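Local coordinates for protein Moesin/ezrin/radixin homolog 2 (Drosophila melanogaster, PDB 7EDR) that probably acts at the cell cortex as a FERM-domain adaptor of the Merlin/ERM family, joining membrane proteins to cytoskeletal or signalling partners, at residues K256-R261 / H278-I283; F243-I248 / D285-N290; D162-Q165 / M170-E173. All blocks are in the same frame, centred on the assembly; numbering follows the deposited sequence.

Contact 1: K256-R261 / H278-I283; sequences KKFTIR and HINKMI
Lys256 meets Asn280 through its backbone rather than its amine: its CA lies 4.0 Å from Asn280 ND2, while the lysine side chain sets out away from the helix. The residue sits in the turn that leads from strand 248-254 into strand 257-262, the middle strand of a three-stranded sheet. One step beyond Lys257, Phe258 turns toward helix 277-297 and carries most of the contact. The far end of its ring, CE2 and CZ, reaches the helix. In Asn280 the side chain leaves with CG anti to its own carbonyl carbon (chi1 -74°), which sets the amide beside the backbone N and against the CE2 corner of the ring; Asn280 CG comes to 3.4 Å from Phe258 CE2. Ring and amide are turned steeply against each other, their planes 78° apart, and the two side chains run past one another in opposite directions. At the same end of the ring, the backbone oxygen of Asn280 approaches CZ of Phe258 at the ring edge, near its plane. One turn further along the helix, the methyl CG2 of Ile283 lies 3.7 Å from Phe258 CZ, approaching the ring obliquely. Phe272 and Phe253 also meet this ring, the former nearly parallel to it. No hydrogen bond joins the two segments directly. The hydrophobic side of the interface is Phe258 against Ile283. Its polar side is settled by third parties: the buried amide links the first turn of the helix to residues just after strands 270-273 and 248-254, firmly through Ser274 OG and only weakly through Asp255 O. The carbonyl oxygen of Asn280 lies at the edge of the phenyl ring, where the C-H dipoles would be expected to suit it.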
loop_
_atom_site.group_PDB
_atom_site.type_symbol
_atom_site.label_atom_id
_atom_site.label_comp_id
_atom_site.label_asym_id
_atom_site.label_seq_id
_atom_site.Cartn_x
_atom_site.Cartn_y
_atom_site.Cartn_z
ATOM N N LYS C 256 -17.069 39.194 4.816
ATOM C CA LYS C 256 -17.391 38.484 6.043
ATOM C C LYS C 256 -18.137 37.185 5.797
ATOM O O LYS C 256 -18.377 36.442 6.755
ATOM C CB LYS C 256 -18.227 39.383 6.965
ATOM C CG LYS C 256 -17.606 40.747 7.203
ATOM C CD LYS C 256 -16.112 40.640 7.536
ATOM C CE LYS C 256 -15.550 41.962 8.081
ATOM N NZ LYS C 256 -15.504 43.073 7.089
ATOM N N LYS C 257 -18.483 36.889 4.549
ATOM C CA LYS C 257 -19.446 35.849 4.210
ATOM C C LYS C 257 -18.725 34.637 3.625
ATOM O O LYS C 257 -18.112 34.728 2.549
ATOM C CB LYS C 257 -20.470 36.394 3.218
ATOM C CG LYS C 257 -21.660 35.492 2.960
ATOM C CD LYS C 257 -22.335 35.888 1.653
ATOM C CE LYS C 257 -23.794 35.486 1.619
ATOM N NZ LYS C 257 -24.421 35.925 0.332
ATOM N N PHE C 258 -18.805 33.504 4.324
ATOM C CA PHE C 258 -18.307 32.236 3.796
ATOM C C PHE C 258 -19.407 31.527 3.016
ATOM O O PHE C 258 -20.555 31.441 3.477
ATOM C CB PHE C 258 -17.800 31.318 4.912
ATOM C CG PHE C 258 -16.324 31.430 5.162
ATOM C CD1 PHE C 258 -15.435 30.599 4.506
ATOM C CD2 PHE C 258 -15.826 32.384 6.043
ATOM C CE1 PHE C 258 -14.065 30.712 4.726
ATOM C CE2 PHE C 258 -14.464 32.500 6.278
ATOM C CZ PHE C 258 -13.583 31.662 5.617
ATOM N N THR C 259 -19.049 31.022 1.838
ATOM C CA THR C 259 -19.923 30.158 1.059
ATOM C C THR C 259 -19.300 28.773 0.963
ATOM O O THR C 259 -18.126 28.634 0.590
ATOM C CB THR C 259 -20.170 30.710 -0.343
ATOM O OG1 THR C 259 -20.672 32.052 -0.250
ATOM C CG2 THR C 259 -21.179 29.820 -1.064
ATOM N N ILE C 260 -20.090 27.755 1.285
ATOM C CA ILE C 260 -19.645 26.372 1.267
ATOM C C ILE C 260 -20.549 25.602 0.328
ATOM O O ILE C 260 -21.766 25.539 0.547
ATOM C CB ILE C 260 -19.649 25.756 2.671
ATOM C CG1 ILE C 260 -18.466 26.325 3.457
ATOM C CG2 ILE C 260 -19.588 24.231 2.586
ATOM C CD1 ILE C 260 -18.576 26.082 4.897
ATOM N N ARG C 261 -19.957 25.043 -0.728
ATOM C CA ARG C 261 -20.677 24.239 -1.699
ATOM C C ARG C 261 -20.371 22.773 -1.437
ATOM O O ARG C 261 -19.212 22.403 -1.209
ATOM C CB ARG C 261 -20.290 24.626 -3.128
ATOM C CG ARG C 261 -20.184 26.135 -3.327
ATOM C CD ARG C 261 -20.434 26.574 -4.777
ATOM N NE ARG C 261 -19.279 26.344 -5.648
ATOM C CZ ARG C 261 -19.091 25.246 -6.389
ATOM N NH1 ARG C 261 -17.997 25.144 -7.151
ATOM N NH2 ARG C 261 -19.988 24.250 -6.377
ATOM N N HIS C 278 -8.751 38.552 8.282
ATOM C CA HIS C 278 -7.543 37.760 8.499
ATOM C C HIS C 278 -7.894 36.358 8.979
ATOM O O HIS C 278 -7.409 35.362 8.428
ATOM C CB HIS C 278 -6.605 38.425 9.503
ATOM C CG HIS C 278 -5.407 37.584 9.824
ATOM N ND1 HIS C 278 -4.293 37.540 9.012
ATOM C CD2 HIS C 278 -5.172 36.706 10.831
ATOM C CE1 HIS C 278 -3.412 36.694 9.519
ATOM N NE2 HIS C 278 -3.921 36.174 10.623
ATOM N N ILE C 279 -8.738 36.267 10.009
ATOM C CA ILE C 279 -9.264 34.979 10.452
ATOM C C ILE C 279 -9.867 34.204 9.291
ATOM O O ILE C 279 -9.813 32.968 9.268
ATOM C CB ILE C 279 -10.294 35.192 11.580
ATOM C CG1 ILE C 279 -9.589 35.654 12.857
ATOM C CG2 ILE C 279 -11.109 33.920 11.825
ATOM C CD1 ILE C 279 -8.569 34.665 13.377
ATOM N N ASN C 280 -10.432 34.906 8.303
ATOM C CA ASN C 280 -11.104 34.207 7.216
ATOM C C ASN C 280 -10.105 33.547 6.286
ATOM O O ASN C 280 -10.329 32.426 5.822
ATOM C CB ASN C 280 -12.007 35.167 6.462
ATOM C CG ASN C 280 -13.251 35.495 7.245
ATOM O OD1 ASN C 280 -13.446 34.982 8.354
ATOM N ND2 ASN C 280 -14.097 36.359 6.692
ATOM N N LYS C 281 -8.990 34.219 6.022
ATOM C CA LYS C 281 -7.915 33.576 5.287
ATOM C C LYS C 281 -7.388 32.355 6.042
ATOM O O LYS C 281 -7.117 31.312 5.432
ATOM C CB LYS C 281 -6.804 34.589 5.015
ATOM C CG LYS C 281 -5.718 34.049 4.135
ATOM C CD LYS C 281 -6.298 33.503 2.837
ATOM C CE LYS C 281 -5.266 32.662 2.091
ATOM N NZ LYS C 281 -3.947 33.359 2.026
ATOM N N MET C 282 -7.258 32.460 7.376
ATOM C CA MET C 282 -6.798 31.328 8.177
ATOM C C MET C 282 -7.794 30.182 8.136
ATOM O O MET C 282 -7.404 29.012 8.192
ATOM C CB MET C 282 -6.572 31.748 9.634
ATOM C CG MET C 282 -5.723 32.978 9.807
ATOM S SD MET C 282 -4.077 32.723 9.117
ATOM C CE MET C 282 -3.223 32.247 10.617
ATOM N N ILE C 283 -9.086 30.491 8.076
ATOM C CA ILE C 283 -10.066 29.419 7.942
ATOM C C ILE C 283 -9.886 28.715 6.601
ATOM O O ILE C 283 -9.909 27.479 6.516
ATOM C CB ILE C 283 -11.490 29.976 8.120
ATOM C CG1 ILE C 283 -11.680 30.502 9.554
ATOM C CG2 ILE C 283 -12.543 28.899 7.771
ATOM C CD1 ILE C 283 -13.096 31.019 9.837
#

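Contact 2: F243-I248 / D285-N290; sequences FQWNEI and DLCKGN
The indole of Trp245 has backbone of the helix over one face: Cys287 O stands 3.7 Å above its plane and Asn290 C also lies over it, both offset toward the rim. At the edge, in the ring plane, comes Cys287 SG, 5.0 Å from the centroid of the Trp245 six-membered ring and 85° off its normal, a sulfur-aromatic contact made from the side. With CG anti to its carbonyl carbon (chi1 -78°), Trp245 carries the indole from its 3-10 turn across to the helix. Closest there is the outer corner of the benzo ring, where Trp245 CH2 is 3.5 Å from Cys287 CB. The pyrrole end lies against Asn290, with Trp245 NE1 3.6 Å from Asn290 CB. Although the Asn290 amide is nearly parallel to the indole, 6° between planes, its CB does the touching. The amide itself turns back along the helix, and its ND2 gives a hydrogen bond of 2.9 Å to Leu286 O. That oxygen also accepts from Asn290 N, and the two donors reach it from opposite faces of the carbonyl plane. The polar atom of the indole is satisfied from the sheet side, NE1 donating to Thr224 O. Val223 and Leu228 of the sheet adjoin the tryptophan, as do His291 and Tyr294 further along the helix. Trp245 thus lies between the end of the four-stranded sheet 207-244 and helix 277-297, a wedge where the C-terminal helix of the PH-like fold packs on its beta sheets.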
loop_
_atom_site.group_PDB
_atom_site.type_symbol
_atom_site.label_atom_id
_atom_site.label_comp_id
_atom_site.label_asym_id
_atom_site.label_seq_id
_atom_site.Cartn_x
_atom_site.Cartn_y
_atom_site.Cartn_z
ATOM N N PHE C 243 -19.888 18.150 8.637
ATOM C CA PHE C 243 -19.735 17.869 7.215
ATOM C C PHE C 243 -18.334 17.339 6.970
ATOM O O PHE C 243 -17.348 18.021 7.269
ATOM C CB PHE C 243 -19.982 19.116 6.374
ATOM C CG PHE C 243 -21.338 19.703 6.563
ATOM C CD1 PHE C 243 -21.547 20.723 7.491
ATOM C CD2 PHE C 243 -22.414 19.247 5.802
ATOM C CE1 PHE C 243 -22.824 21.287 7.658
ATOM C CE2 PHE C 243 -23.686 19.797 5.964
ATOM C CZ PHE C 243 -23.891 20.810 6.903
ATOM N N GLN C 244 -18.249 16.135 6.421
ATOM C CA GLN C 244 -16.965 15.497 6.210
ATOM C C GLN C 244 -16.281 16.059 4.965
ATOM O O GLN C 244 -16.939 16.437 3.997
ATOM C CB GLN C 244 -17.164 13.985 6.095
ATOM C CG GLN C 244 -15.946 13.199 6.548
ATOM C CD GLN C 244 -16.252 11.751 6.821
ATOM O OE1 GLN C 244 -16.472 11.353 7.971
ATOM N NE2 GLN C 244 -16.284 10.948 5.760
ATOM N N TRP C 245 -14.940 16.108 4.997
ATOM C CA TRP C 245 -14.188 16.747 3.915
ATOM C C TRP C 245 -14.607 16.243 2.542
ATOM O O TRP C 245 -14.648 17.020 1.579
ATOM C CB TRP C 245 -12.676 16.546 4.092
ATOM C CG TRP C 245 -12.125 17.456 5.107
ATOM C CD1 TRP C 245 -11.405 17.118 6.234
ATOM C CD2 TRP C 245 -12.294 18.875 5.142
ATOM N NE1 TRP C 245 -11.118 18.258 6.955
ATOM C CE2 TRP C 245 -11.662 19.342 6.310
ATOM C CE3 TRP C 245 -12.940 19.795 4.305
ATOM C CZ2 TRP C 245 -11.642 20.687 6.650
ATOM C CZ3 TRP C 245 -12.914 21.134 4.640
ATOM C CH2 TRP C 245 -12.266 21.570 5.804
ATOM N N ASN C 246 -14.918 14.947 2.422
ATOM C CA ASN C 246 -15.228 14.398 1.102
ATOM C C ASN C 246 -16.653 14.705 0.642
ATOM O O ASN C 246 -16.998 14.377 -0.496
ATOM C CB ASN C 246 -15.004 12.891 1.083
ATOM C CG ASN C 246 -16.096 12.141 1.812
ATOM O OD1 ASN C 246 -16.250 12.277 3.023
ATOM N ND2 ASN C 246 -16.867 11.351 1.077
ATOM N N GLU C 247 -17.479 15.317 1.496
ATOM C CA GLU C 247 -18.775 15.873 1.120
ATOM C C GLU C 247 -18.689 17.321 0.650
ATOM O O GLU C 247 -19.697 17.852 0.154
ATOM C CB GLU C 247 -19.762 15.813 2.303
ATOM C CG GLU C 247 -19.855 14.465 2.981
ATOM C CD GLU C 247 -20.758 14.466 4.204
ATOM O OE1 GLU C 247 -20.528 15.237 5.159
ATOM O OE2 GLU C 247 -21.709 13.670 4.214
ATOM N N ILE C 248 -17.534 17.982 0.803
ATOM C CA ILE C 248 -17.407 19.415 0.518
ATOM C C ILE C 248 -16.672 19.607 -0.807
ATOM O O ILE C 248 -15.556 19.104 -0.992
ATOM C CB ILE C 248 -16.690 20.151 1.668
ATOM C CG1 ILE C 248 -17.468 19.971 2.976
ATOM C CG2 ILE C 248 -16.517 21.635 1.348
ATOM C CD1 ILE C 248 -16.796 20.594 4.162
ATOM N N ASP C 285 -7.129 28.548 4.667
ATOM C CA ASP C 285 -5.910 27.739 4.678
ATOM C C ASP C 285 -6.090 26.454 5.488
ATOM O O ASP C 285 -5.645 25.380 5.068
ATOM C CB ASP C 285 -4.727 28.541 5.224
ATOM C CG ASP C 285 -4.336 29.711 4.318
ATOM O OD1 ASP C 285 -4.807 29.757 3.154
ATOM O OD2 ASP C 285 -3.553 30.589 4.771
ATOM N N LEU C 286 -6.734 26.547 6.646
ATOM C CA LEU C 286 -6.956 25.367 7.473
ATOM C C LEU C 286 -7.819 24.326 6.749
ATOM O O LEU C 286 -7.565 23.115 6.860
ATOM C CB LEU C 286 -7.599 25.789 8.795
ATOM C CG LEU C 286 -6.814 25.826 10.118
ATOM C CD1 LEU C 286 -5.403 25.288 10.018
ATOM C CD2 LEU C 286 -6.838 27.204 10.751
ATOM N N CYS C 287 -8.838 24.784 5.998
ATOM C CA CYS C 287 -9.728 23.883 5.258
ATOM C C CYS C 287 -8.993 23.190 4.118
ATOM O O CYS C 287 -9.158 21.982 3.895
ATOM C CB CYS C 287 -10.917 24.657 4.690
ATOM S SG CYS C 287 -12.205 25.195 5.866
ATOM N N LYS C 288 -8.212 23.957 3.356
ATOM C CA LYS C 288 -7.497 23.388 2.224
ATOM C C LYS C 288 -6.442 22.401 2.701
ATOM O O LYS C 288 -6.356 21.277 2.189
ATOM C CB LYS C 288 -6.875 24.510 1.388
ATOM C CG LYS C 288 -6.052 24.047 0.190
ATOM C CD LYS C 288 -6.883 23.209 -0.788
ATOM C CE LYS C 288 -5.986 22.643 -1.889
ATOM N NZ LYS C 288 -6.734 22.378 -3.153
ATOM N N GLY C 289 -5.633 22.806 3.686
ATOM C CA GLY C 289 -4.633 21.902 4.235
ATOM C C GLY C 289 -5.231 20.623 4.788
ATOM O O GLY C 289 -4.767 19.521 4.471
ATOM N N ASN C 290 -6.290 20.750 5.606
ATOM C CA ASN C 290 -6.899 19.566 6.208
ATOM C C ASN C 290 -7.529 18.673 5.149
ATOM O O ASN C 290 -7.443 17.443 5.240
ATOM C CB ASN C 290 -7.930 19.969 7.264
ATOM C CG ASN C 290 -7.308 20.148 8.649
ATOM O OD1 ASN C 290 -6.888 19.175 9.293
ATOM N ND2 ASN C 290 -7.254 21.393 9.112
#

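Contact 3: D162-Q165 / M170-E173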
loop_
_atom_site.group_PDB
_atom_site.type_symbol
_atom_site.label_atom_id
_atom_site.label_comp_id
_atom_site.label_asym_id
_atom_site.label_seq_id
_atom_site.Cartn_x
_atom_site.Cartn_y
_atom_site.Cartn_z
ATOM N N ASP C 162 -8.778 23.079 41.038
ATOM C CA ASP C 162 -9.764 23.999 41.611
ATOM C C ASP C 162 -11.097 23.329 41.894
ATOM O O ASP C 162 -11.868 23.824 42.720
ATOM C CB ASP C 162 -10.053 25.176 40.672
ATOM C CG ASP C 162 -8.865 26.096 40.477
ATOM O OD1 ASP C 162 -8.895 26.863 39.500
ATOM O OD2 ASP C 162 -7.905 26.054 41.273
ATOM N N GLN C 163 -11.392 22.240 41.210
ATOM C CA GLN C 163 -12.686 21.578 41.256
ATOM C C GLN C 163 -12.852 20.681 42.479
ATOM O O GLN C 163 -13.969 20.223 42.757
ATOM C CB GLN C 163 -12.835 20.767 39.967
ATOM C CG GLN C 163 -14.215 20.388 39.547
ATOM C CD GLN C 163 -14.195 19.814 38.151
ATOM O OE1 GLN C 163 -13.368 20.223 37.322
ATOM N NE2 GLN C 163 -15.081 18.859 37.880
ATOM N N TYR C 164 -11.780 20.410 43.215
ATOM C CA TYR C 164 -11.828 19.425 44.285
ATOM C C TYR C 164 -11.196 19.972 45.554
ATOM O O TYR C 164 -10.236 20.749 45.507
ATOM C CB TYR C 164 -11.121 18.128 43.891
ATOM C CG TYR C 164 -11.846 17.369 42.817
ATOM C CD1 TYR C 164 -11.673 17.692 41.465
ATOM C CD2 TYR C 164 -12.714 16.329 43.145
ATOM C CE1 TYR C 164 -12.347 16.995 40.472
ATOM C CE2 TYR C 164 -13.387 15.620 42.156
ATOM C CZ TYR C 164 -13.197 15.959 40.824
ATOM O OH TYR C 164 -13.872 15.259 39.862
ATOM N N GLN C 165 -11.758 19.539 46.689
ATOM C CA GLN C 165 -11.220 19.815 48.020
ATOM C C GLN C 165 -10.138 18.790 48.322
ATOM O O GLN C 165 -10.349 17.802 49.030
ATOM C CB GLN C 165 -12.322 19.757 49.067
ATOM C CG GLN C 165 -12.888 21.092 49.421
ATOM C CD GLN C 165 -12.104 21.744 50.515
ATOM O OE1 GLN C 165 -11.319 22.667 50.267
ATOM N NE2 GLN C 165 -12.312 21.277 51.750
ATOM N N MET C 170 -2.282 15.115 47.945
ATOM C CA MET C 170 -3.271 14.075 47.713
ATOM C C MET C 170 -3.371 13.755 46.230
ATOM O O MET C 170 -3.497 12.582 45.847
ATOM C CB MET C 170 -4.631 14.508 48.267
ATOM C CG MET C 170 -4.766 14.362 49.766
ATOM S SD MET C 170 -6.074 15.384 50.487
ATOM C CE MET C 170 -7.557 14.448 50.057
ATOM N N TRP C 171 -3.319 14.788 45.380
ATOM C CA TRP C 171 -3.245 14.552 43.938
ATOM C C TRP C 171 -1.964 13.802 43.570
ATOM O O TRP C 171 -2.000 12.791 42.857
ATOM C CB TRP C 171 -3.318 15.875 43.181
ATOM C CG TRP C 171 -4.668 16.540 43.106
ATOM C CD1 TRP C 171 -5.023 17.723 43.674
ATOM C CD2 TRP C 171 -5.824 16.080 42.381
ATOM N NE1 TRP C 171 -6.332 18.026 43.368
ATOM C CE2 TRP C 171 -6.846 17.036 42.573
ATOM C CE3 TRP C 171 -6.095 14.954 41.597
ATOM C CZ2 TRP C 171 -8.120 16.904 42.007
ATOM C CZ3 TRP C 171 -7.381 14.819 41.034
ATOM C CH2 TRP C 171 -8.370 15.787 41.250
ATOM N N GLU C 172 -0.817 14.282 44.064
ATOM C CA GLU C 172 0.460 13.650 43.744
ATOM C C GLU C 172 0.463 12.168 44.103
ATOM O O GLU C 172 0.991 11.344 43.348
ATOM C CB GLU C 172 1.597 14.392 44.449
ATOM C CG GLU C 172 1.809 15.814 43.916
ATOM C CD GLU C 172 2.443 16.773 44.923
ATOM O OE1 GLU C 172 2.288 18.004 44.730
ATOM O OE2 GLU C 172 3.102 16.308 45.891
ATOM N N GLU C 173 -0.144 11.798 45.234
ATOM C CA GLU C 173 -0.117 10.387 45.624
ATOM C C GLU C 173 -0.907 9.518 44.648
ATOM O O GLU C 173 -0.516 8.376 44.366
ATOM C CB GLU C 173 -0.661 10.217 47.044
ATOM C CG GLU C 173 -0.282 8.897 47.684
ATOM C CD GLU C 173 1.226 8.727 47.872
ATOM O OE1 GLU C 173 1.971 9.738 47.868
ATOM O OE2 GLU C 173 1.670 7.564 48.018
#
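Tyr164 and Trp171 stand at right angles, an offset edge-to-face pair with the edge of the indole directed to the face of the phenol ring. Their planes differ by 88°, and the centroids of the Tyr164 ring and the Trp171 six-membered ring are 5.5 Å apart. The indole leads with its benzo rim: CZ2 of Trp171 lies 3.7 Å from CD1 of Tyr164. Its neighbour CH2 of Trp171 comes to 3.8 Å from the same Tyr164 CD1. The contact is therefore shifted from the middle of the phenol ring toward the root of the side chain, and it continues onto the aliphatic carbon, Tyr164 CB standing 3.7 Å from Trp171 CZ2. Tyrosine and tryptophan reach each other by different routes. The first bond of the Tyr164 side chain already points at helix 168-179. That of Trp171 does not, but with CG anti to its carbonyl carbon (chi1 -75°) the long indole swings across and brings its far end to the loop. A looser approach flanks the pair, where the terminal methyl CE of Met170 lies 4.5 Å from the backbone oxygen of Gln165. Around the indole gather Val160 and Thr161 of helix 158-161 and Val126 of helix 122-137, while Pro122 touches Tyr164. Even as it turns toward Trp171, Tyr164 also packs on an apolar residue of another protein chain, to which Gln163 and Gln165 add backbone hydrogen bonds. Within this helical central FERM domain the loop is thus held to the helix that follows it by an aromatic, apolar contact: hydrophobic burial and perpendicular ring pairing, with no hydrogen bond or salt bridge between the two segments.

Contacts 1 and 2 belong to the C-terminal PH-like domain and share helix 277-297, which packs on both its sheets: earlier turns near the three-stranded one, later turns at the end of strand 241-244. Their centres are 12 Å apart, and they touch where Arg261 and Ile260 pack on Ile248. Along the chain contact 1 is nested inside the loop closed by contact 2. Contact 3, earlier in sequence, lies in the helical central domain across the chain's centre, with centres 43 Å from contact 1 and 41 Å from contact 2. Each of contacts 2 and 3 also lies beside a chain of another protein, so binding surface is found on both the PH-like and the central domain.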